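Local coordinates for hypothetical protein (PDB 2OBB) that is of unknown function but binds magnesium and is probably a hydrolase of the haloacid dehalogenase (HAD) type, at residues G12-H17 and P27-T32; A91-D96 and E111-K116; G101-P104 and I108-E111. All coordinates share one frame; numbering follows the deposited sequence.

Interaction 1 of 3, residues G12-H17 and P27-T32; sequences GTIVEH and PFAVET
The loop that follows strand 5-8 carries a DxDxT sequence consistent with a HAD-type motif, and just past it I14 meets A29 and V30 at the start of helix 29-38. The contact is small and apolar. A29 points its methyl at the loop backbone. Its CB lies 3.6 Å from the carbonyl O of I14 and 3.9 Å from I14 CA. The two segments are closest here, with I14 CA and A29 CA 5.4 Å apart, and the small alanine is consistent with that approach. At chi1 -67° I14 CG2 stands anti to the backbone N, and this branch reaches the helix. I14 CG2 is 4.2 Å from A29 CB and 4.4 Å from V30 CG2. The methyl is set loosely against two successive residues of the first turn.

G12 lets the loop turn back. Its phi of 87° would press a side chain against the preceding carbonyl O. G12 N bonds to V15 O at 2.7 Å. The CB of T13 points away from the helix, and its side chain lies about 4 Å from the magnesium ion. Its OG1 bonds the carboxylate of D9 and the backbone N of D97, two of the three aspartates seen on that ion, consistent with a second-shell role. F28 is the N-cap of the helix, and its O accepts a bond from T32 N at 3.0 Å.

W106, in helix 106-115, touches A29 and bonds through NE1 to T13 O. W60 of helix 51-62 packs on I14, V15 and V30. V8 of strand 5-8 lies against T13 and I14, which places the contact beside the end of this strand, with helices 51-62 and 106-115 packing against it.

Interaction 2 of 3, residues A91-D96 and E111-K116; sequences ADLFID and EMIKEK
I113 is the residue of 111-116 that meets strand 93-95, where it touches L93 and I95. The helix it belongs to follows this strand in the chain and packs on one side of the parallel sheet, consistent with a Rossmann-like HAD fold.

The segment starts at E111, which lies off the contact. Its OE2 forms a salt bridge with K117, and its side chain also touches I122. M112 is a selenomethionine. It starts toward the strand but packs elsewhere, on P104 and I122 of its own chain and on V100 of the second subunit.

I113 comes next and carries the contact. Its CG1 is anti to the carbonyl carbon (chi1 -59°), and its CD1 is the leading atom. CD1 lies 3.7 Å from L93 CD2, and I113 CG1 lies 3.8 Å from the same methyl. The two side chains cross obliquely. L93 has CG anti to the backbone N (chi1 -156°), which holds it out from the strand. I95, two residues on, lies on the same face of the strand. Its CD1 is 4.3 Å from I113 CD1, a more distant touch. F94 alternates to the other face.

K114 is exposed and has a weak bond to Y110 OH. E115 N bonds to E111 O at 2.8 Å. K116 then leaves helical geometry with positive phi.

The contact joins aliphatic carbons alone, while the charged groups of the helix lie elsewhere. With no polar pair across it, dispersion and burial probably hold it.

Interaction 3 of 3, residues G101-P104 and I108-E111; sequences GGIP and IIYE
I109 has CG1 anti to its carbonyl carbon (chi1 -73°) and an extended chi2, and this carries CD1 out to I103 and P104. I103 answers with CG1 between its backbone N and carbonyl carbon (chi1 63°), a crowded position. I103 lies in the loop between strand 93-95 and helix 106-115, and I109 in the first turns of that helix. In a HAD-type fold this loop runs on from the strand end that supplies an acidic metal ligand. Here that ligand is D97, which is seen on the magnesium ion, and the side chains of I103 and D97 come within about 4 Å of each other.

G101 and G102 open the loop with positive phi. At the angles of G101 a side chain would strike the carbonyl O before it. P104 then lies against the first turns of the helix and touches two successive isoleucines. Its CB and CG meet I108: P104 CB is 3.9 Å from I108 CB, and P104 CG is 3.8 Å from I108 CG2. CD turns to I109, with P104 CD 4.0 Å from I109 CG1. These last two side chains stand at about a right angle. The loop therefore folds back on the helix it leads into.

I109 is the buried member of the contact, and I95 of the strand covers it too. With I109 cut back to an alanine, a gap is likely to open beside P104, and I103 CD1 would probably lose its partner on the helix. Outside, F119 touches P104 and I122 touches I108. The isoleucine ends I103 CD1 and I109 CD1 meet at 3.9 Å, and I109 CD1 also rests 3.7 Å from the carbonyl O of P104.

Interaction 1 comes first along the chain and closes before the other two open. Interactions 2 and 3 both end on helix 106-115 and share E111. Their centres are about 8 Å apart, while that of interaction 1 lies about 15 Å from interaction 2 and about 12 Å from interaction 3. All three touch one another. T13 packs on I95 and I103, and I95 packs on I109 and I103. Strand 93-95 forms an edge of the parallel sheet within the chain, and interactions 2 and 3 both reach the second subunit. The contacts thus link the loop after strand 5-8, helix 29-38, the edge strand 93-95 and helix 106-115 beside the magnesium site.

Interaction 1 of 3, residues G12-H17 and P27-T32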
loop_
_atom_site.group_PDB
_atom_site.type_symbol
_atom_site.label_atom_id
_atom_site.label_comp_id
_atom_site.label_asym_id
_atom_site.label_seq_id
_atom_site.Cartn_x
_atom_site.Cartn_y
_atom_site.Cartn_z
ATOM N N GLY A 12 -1.039 -8.560 10.291
ATOM C CA GLY A 12 -2.031 -9.029 9.330
ATOM C C GLY A 12 -1.395 -9.488 8.025
ATOM O O GLY A 12 -2.078 -10.027 7.160
ATOM N N THR A 13 -0.089 -9.259 7.888
ATOM C CA THR A 13 0.640 -9.561 6.672
ATOM C C THR A 13 1.694 -10.645 6.872
ATOM O O THR A 13 1.711 -11.622 6.144
ATOM C CB THR A 13 1.320 -8.290 6.098
ATOM O OG1 THR A 13 0.331 -7.278 5.901
ATOM C CG2 THR A 13 2.018 -8.574 4.752
ATOM N N ILE A 14 2.605 -10.427 7.826
ATOM C CA ILE A 14 3.636 -11.392 8.188
ATOM C C ILE A 14 3.140 -12.248 9.376
ATOM O O ILE A 14 3.445 -13.453 9.459
ATOM C CB ILE A 14 4.981 -10.670 8.547
ATOM C CG1 ILE A 14 5.602 -9.991 7.310
ATOM C CG2 ILE A 14 6.013 -11.650 9.143
ATOM C CD1 ILE A 14 6.866 -9.209 7.602
ATOM N N VAL A 15 2.393 -11.610 10.304
ATOM C CA VAL A 15 1.772 -12.315 11.431
ATOM C C VAL A 15 0.280 -12.036 11.471
ATOM O O VAL A 15 -0.155 -11.027 10.939
ATOM C CB VAL A 15 2.398 -11.916 12.791
ATOM C CG1 VAL A 15 3.816 -12.408 12.869
ATOM C CG2 VAL A 15 2.330 -10.380 13.014
ATOM N N GLU A 16 -0.499 -12.913 12.112
ATOM C CA GLU A 16 -1.886 -12.591 12.438
ATOM C C GLU A 16 -1.909 -11.277 13.207
ATOM O O GLU A 16 -0.980 -10.982 13.968
ATOM C CB GLU A 16 -2.528 -13.637 13.337
ATOM C CG GLU A 16 -2.195 -15.029 12.994
ATOM C CD GLU A 16 -3.297 -15.698 12.264
ATOM O OE1 GLU A 16 -3.655 -15.228 11.146
ATOM O OE2 GLU A 16 -3.806 -16.698 12.834
ATOM N N HIS A 17 -2.983 -10.512 13.022
ATOM C CA HIS A 17 -3.095 -9.174 13.592
ATOM C C HIS A 17 -3.455 -9.242 15.070
ATOM O O HIS A 17 -4.611 -9.438 15.406
ATOM C CB HIS A 17 -4.170 -8.381 12.844
ATOM C CG HIS A 17 -4.045 -6.900 12.990
ATOM N ND1 HIS A 17 -4.598 -6.017 12.080
ATOM C CD2 HIS A 17 -3.404 -6.144 13.914
ATOM C CE1 HIS A 17 -4.318 -4.779 12.452
ATOM N NE2 HIS A 17 -3.597 -4.829 13.560
ATOM N N PRO A 27 1.213 -18.443 7.409
ATOM C CA PRO A 27 1.964 -19.544 6.822
ATOM C C PRO A 27 2.932 -19.065 5.754
ATOM O O PRO A 27 2.557 -18.279 4.894
ATOM C CB PRO A 27 0.871 -20.427 6.238
ATOM C CG PRO A 27 -0.234 -20.306 7.253
ATOM C CD PRO A 27 -0.213 -18.801 7.571
ATOM N N PHE A 28 4.190 -19.492 5.879
ATOM C CA PHE A 28 5.226 -19.310 4.848
ATOM C C PHE A 28 5.615 -17.866 4.590
ATOM O O PHE A 28 6.308 -17.588 3.607
ATOM C CB PHE A 28 4.825 -20.027 3.553
ATOM C CG PHE A 28 4.405 -21.452 3.799
ATOM C CD1 PHE A 28 5.350 -22.430 4.075
ATOM C CD2 PHE A 28 3.054 -21.798 3.806
ATOM C CE1 PHE A 28 4.952 -23.752 4.360
ATOM C CE2 PHE A 28 2.637 -23.102 4.066
ATOM C CZ PHE A 28 3.594 -24.082 4.357
ATOM N N ALA A 29 5.218 -16.966 5.490
ATOM C CA ALA A 29 5.525 -15.543 5.296
ATOM C C ALA A 29 7.029 -15.319 5.271
ATOM O O ALA A 29 7.589 -14.871 4.255
ATOM C CB ALA A 29 4.825 -14.655 6.385
ATOM N N VAL A 30 7.688 -15.688 6.374
ATOM C CA VAL A 30 9.132 -15.444 6.566
ATOM C C VAL A 30 10.021 -16.170 5.530
ATOM O O VAL A 30 10.885 -15.581 4.857
ATOM C CB VAL A 30 9.591 -15.852 7.962
ATOM C CG1 VAL A 30 11.098 -15.788 8.016
ATOM C CG2 VAL A 30 8.979 -14.941 9.005
ATOM N N GLU A 31 9.783 -17.452 5.397
ATOM C CA GLU A 31 10.386 -18.194 4.327
ATOM C C GLU A 31 10.217 -17.577 2.919
ATOM O O GLU A 31 11.157 -17.593 2.136
ATOM C CB GLU A 31 9.862 -19.617 4.388
ATOM C CG GLU A 31 9.996 -20.381 3.132
ATOM C CD GLU A 31 9.494 -21.793 3.310
ATOM O OE1 GLU A 31 9.476 -22.261 4.488
ATOM O OE2 GLU A 31 9.109 -22.412 2.280
ATOM N N THR A 32 9.030 -17.069 2.589
ATOM C CA THR A 32 8.773 -16.562 1.225
ATOM C C THR A 32 9.559 -15.258 1.031
ATOM O O THR A 32 10.124 -14.990 -0.042
ATOM C CB THR A 32 7.229 -16.356 0.937
ATOM O OG1 THR A 32 6.539 -17.607 1.118
ATOM C CG2 THR A 32 6.964 -15.852 -0.497
#

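Interaction 2 of 3, residues A91-D96 and E111-K116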
loop_
_atom_site.group_PDB
_atom_site.type_symbol
_atom_site.label_atom_id
_atom_site.label_comp_id
_atom_site.label_asym_id
_atom_site.label_seq_id
_atom_site.Cartn_x
_atom_site.Cartn_y
_atom_site.Cartn_z
ATOM N N ALA A 91 9.215 2.579 -2.447
ATOM C CA ALA A 91 9.188 1.170 -2.857
ATOM C C ALA A 91 8.601 0.904 -4.261
ATOM O O ALA A 91 7.750 1.649 -4.726
ATOM C CB ALA A 91 8.426 0.374 -1.841
ATOM N N ASP A 92 9.008 -0.184 -4.906
ATOM C CA ASP A 92 8.433 -0.583 -6.214
ATOM C C ASP A 92 7.136 -1.415 -6.076
ATOM O O ASP A 92 6.338 -1.546 -7.034
ATOM C CB ASP A 92 9.472 -1.402 -7.001
ATOM C CG ASP A 92 10.721 -0.592 -7.329
ATOM O OD1 ASP A 92 10.560 0.517 -7.882
ATOM O OD2 ASP A 92 11.838 -1.048 -6.996
ATOM N N LEU A 93 6.966 -1.999 -4.894
ATOM C CA LEU A 93 5.873 -2.907 -4.604
ATOM C C LEU A 93 5.467 -2.782 -3.130
ATOM O O LEU A 93 6.336 -2.564 -2.265
ATOM C CB LEU A 93 6.317 -4.334 -4.865
ATOM C CG LEU A 93 5.231 -5.364 -5.174
ATOM C CD1 LEU A 93 4.802 -5.203 -6.662
ATOM C CD2 LEU A 93 5.736 -6.768 -4.878
ATOM N N PHE A 94 4.163 -2.930 -2.862
ATOM C CA PHE A 94 3.642 -2.922 -1.514
ATOM C C PHE A 94 2.883 -4.228 -1.225
ATOM O O PHE A 94 1.984 -4.625 -1.955
ATOM C CB PHE A 94 2.727 -1.712 -1.308
ATOM C CG PHE A 94 3.433 -0.386 -1.406
ATOM C CD1 PHE A 94 3.629 0.228 -2.638
ATOM C CD2 PHE A 94 3.918 0.233 -0.268
ATOM C CE1 PHE A 94 4.273 1.476 -2.733
ATOM C CE2 PHE A 94 4.570 1.501 -0.339
ATOM C CZ PHE A 94 4.740 2.120 -1.565
ATOM N N ILE A 95 3.264 -4.891 -0.153
ATOM C CA ILE A 95 2.555 -6.077 0.290
ATOM C C ILE A 95 1.946 -5.683 1.612
ATOM O O ILE A 95 2.671 -5.438 2.581
ATOM C CB ILE A 95 3.508 -7.291 0.457
ATOM C CG1 ILE A 95 4.256 -7.558 -0.859
ATOM C CG2 ILE A 95 2.712 -8.556 0.940
ATOM C CD1 ILE A 95 5.297 -8.662 -0.778
ATOM N N ASP A 96 0.615 -5.629 1.647
ATOM C CA ASP A 96 -0.113 -5.105 2.791
ATOM C C ASP A 96 -1.507 -5.745 2.881
ATOM O O ASP A 96 -2.252 -5.803 1.888
ATOM C CB ASP A 96 -0.247 -3.610 2.601
ATOM C CG ASP A 96 -0.483 -2.879 3.890
ATOM O OD1 ASP A 96 -1.385 -3.349 4.620
ATOM O OD2 ASP A 96 0.177 -1.794 4.105
ATOM N N GLU A 111 4.461 -16.286 -6.636
ATOM C CA GLU A 111 4.204 -16.464 -8.073
ATOM C C GLU A 111 3.997 -15.127 -8.797
ATOM O O GLU A 111 4.504 -14.929 -9.895
ATOM C CB GLU A 111 3.023 -17.400 -8.312
ATOM C CG GLU A 111 2.580 -17.495 -9.747
ATOM C CD GLU A 111 1.461 -18.522 -9.962
ATOM O OE1 GLU A 111 0.893 -19.022 -8.950
ATOM O OE2 GLU A 111 1.143 -18.834 -11.144
HETATM N N MSE A 112 3.261 -14.204 -8.193
HETATM C CA MSE A 112 2.967 -12.924 -8.858
HETATM C C MSE A 112 4.240 -12.090 -9.107
HETATM O O MSE A 112 4.458 -11.579 -10.215
HETATM C CB MSE A 112 1.951 -12.117 -8.049
HETATM C CG MSE A 112 0.598 -12.772 -7.914
HETATM SE SE MSE A 112 -0.699 -11.623 -6.962
HETATM C CE MSE A 112 0.191 -11.241 -5.322
ATOM N N ILE A 113 5.068 -11.962 -8.072
ATOM C CA ILE A 113 6.351 -11.267 -8.171
ATOM C C ILE A 113 7.295 -11.962 -9.174
ATOM O O ILE A 113 7.879 -11.310 -10.061
ATOM C CB ILE A 113 7.033 -11.193 -6.788
ATOM C CG1 ILE A 113 6.135 -10.455 -5.817
ATOM C CG2 ILE A 113 8.386 -10.547 -6.882
ATOM C CD1 ILE A 113 6.666 -10.372 -4.442
ATOM N N LYS A 114 7.420 -13.284 -9.021
ATOM C CA LYS A 114 8.347 -14.088 -9.798
ATOM C C LYS A 114 7.970 -14.148 -11.270
ATOM O O LYS A 114 8.823 -14.004 -12.138
ATOM C CB LYS A 114 8.417 -15.506 -9.216
ATOM C CG LYS A 114 9.502 -16.372 -9.822
ATOM C CD LYS A 114 10.850 -16.124 -9.155
ATOM C CE LYS A 114 11.965 -16.848 -9.919
ATOM N NZ LYS A 114 12.019 -18.281 -9.529
ATOM N N GLU A 115 6.692 -14.373 -11.546
ATOM C CA GLU A 115 6.226 -14.580 -12.905
ATOM C C GLU A 115 5.693 -13.282 -13.520
ATOM O O GLU A 115 5.234 -13.282 -14.669
ATOM C CB GLU A 115 5.155 -15.670 -12.937
ATOM C CG GLU A 115 5.535 -16.960 -12.228
ATOM C CD GLU A 115 6.780 -17.622 -12.818
ATOM O OE1 GLU A 115 6.865 -17.717 -14.070
ATOM O OE2 GLU A 115 7.671 -18.050 -12.036
ATOM N N LYS A 116 5.778 -12.181 -12.770
ATOM C CA LYS A 116 5.212 -10.881 -13.180
ATOM C C LYS A 116 3.744 -11.063 -13.580
ATOM O O LYS A 116 3.385 -11.078 -14.755
ATOM C CB LYS A 116 6.046 -10.223 -14.284
ATOM C CG LYS A 116 7.173 -9.346 -13.756
ATOM C CD LYS A 116 8.435 -9.483 -14.621
ATOM C CE LYS A 116 9.645 -8.777 -13.982
ATOM N NZ LYS A 116 10.944 -9.206 -14.620
#

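Interaction 3 of 3, residues G101-P104 and I108-E111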
loop_
_atom_site.group_PDB
_atom_site.type_symbol
_atom_site.label_atom_id
_atom_site.label_comp_id
_atom_site.label_asym_id
_atom_site.label_seq_id
_atom_site.Cartn_x
_atom_site.Cartn_y
_atom_site.Cartn_z
ATOM N N GLY A 101 -8.849 -5.300 -2.149
ATOM C CA GLY A 101 -8.920 -6.653 -2.683
ATOM C C GLY A 101 -8.250 -7.699 -1.807
ATOM O O GLY A 101 -8.446 -8.890 -2.024
ATOM N N GLY A 102 -7.514 -7.255 -0.784
ATOM C CA GLY A 102 -6.856 -8.138 0.172
ATOM C C GLY A 102 -5.610 -8.815 -0.377
ATOM O O GLY A 102 -5.398 -8.864 -1.600
ATOM N N ILE A 103 -4.755 -9.321 0.505
ATOM C CA ILE A 103 -3.593 -10.094 0.016
ATOM C C ILE A 103 -3.835 -11.598 0.027
ATOM O O ILE A 103 -4.504 -12.122 0.932
ATOM C CB ILE A 103 -2.222 -9.708 0.618
ATOM C CG1 ILE A 103 -2.171 -9.956 2.143
ATOM C CG2 ILE A 103 -1.733 -8.186 0.107
ATOM C CD1 ILE A 103 -0.677 -10.074 2.590
ATOM N N PRO A 104 -3.331 -12.284 -1.022
ATOM C CA PRO A 104 -3.580 -13.719 -1.145
ATOM C C PRO A 104 -2.488 -14.395 -0.323
ATOM O O PRO A 104 -1.653 -13.724 0.267
ATOM C CB PRO A 104 -3.418 -13.972 -2.645
ATOM C CG PRO A 104 -2.408 -12.920 -3.079
ATOM C CD PRO A 104 -2.459 -11.774 -2.101
ATOM N N ILE A 108 0.901 -17.310 -3.622
ATOM C CA ILE A 108 0.468 -16.528 -4.747
ATOM C C ILE A 108 1.253 -15.220 -4.832
ATOM O O ILE A 108 1.599 -14.789 -5.923
ATOM C CB ILE A 108 -1.061 -16.299 -4.778
ATOM C CG1 ILE A 108 -1.777 -17.567 -5.239
ATOM C CG2 ILE A 108 -1.432 -15.268 -5.859
ATOM C CD1 ILE A 108 -2.361 -18.371 -4.135
ATOM N N ILE A 109 1.554 -14.609 -3.687
ATOM C CA ILE A 109 2.375 -13.417 -3.672
ATOM C C ILE A 109 3.665 -13.713 -4.430
ATOM O O ILE A 109 4.045 -12.972 -5.343
ATOM C CB ILE A 109 2.678 -12.906 -2.207
ATOM C CG1 ILE A 109 1.427 -12.259 -1.574
ATOM C CG2 ILE A 109 3.844 -11.909 -2.201
ATOM C CD1 ILE A 109 1.594 -11.906 -0.032
ATOM N N TYR A 110 4.313 -14.824 -4.077
ATOM C CA TYR A 110 5.551 -15.236 -4.712
ATOM C C TYR A 110 5.425 -15.468 -6.228
ATOM O O TYR A 110 6.195 -14.912 -7.025
ATOM C CB TYR A 110 6.104 -16.468 -4.014
ATOM C CG TYR A 110 7.397 -16.936 -4.616
ATOM C CD1 TYR A 110 8.589 -16.234 -4.401
ATOM C CD2 TYR A 110 7.428 -18.071 -5.423
ATOM C CE1 TYR A 110 9.795 -16.657 -4.988
ATOM C CE2 TYR A 110 8.615 -18.512 -6.002
ATOM C CZ TYR A 110 9.795 -17.806 -5.785
ATOM O OH TYR A 110 10.960 -18.276 -6.360
ATOM N N GLU A 111 4.461 -16.286 -6.636
ATOM C CA GLU A 111 4.204 -16.464 -8.073
ATOM C C GLU A 111 3.997 -15.127 -8.797
ATOM O O GLU A 111 4.504 -14.929 -9.895
ATOM C CB GLU A 111 3.023 -17.400 -8.312
ATOM C CG GLU A 111 2.580 -17.495 -9.747
ATOM C CD GLU A 111 1.461 -18.522 -9.962
ATOM O OE1 GLU A 111 0.893 -19.022 -8.950
ATOM O OE2 GLU A 111 1.143 -18.834 -11.144
#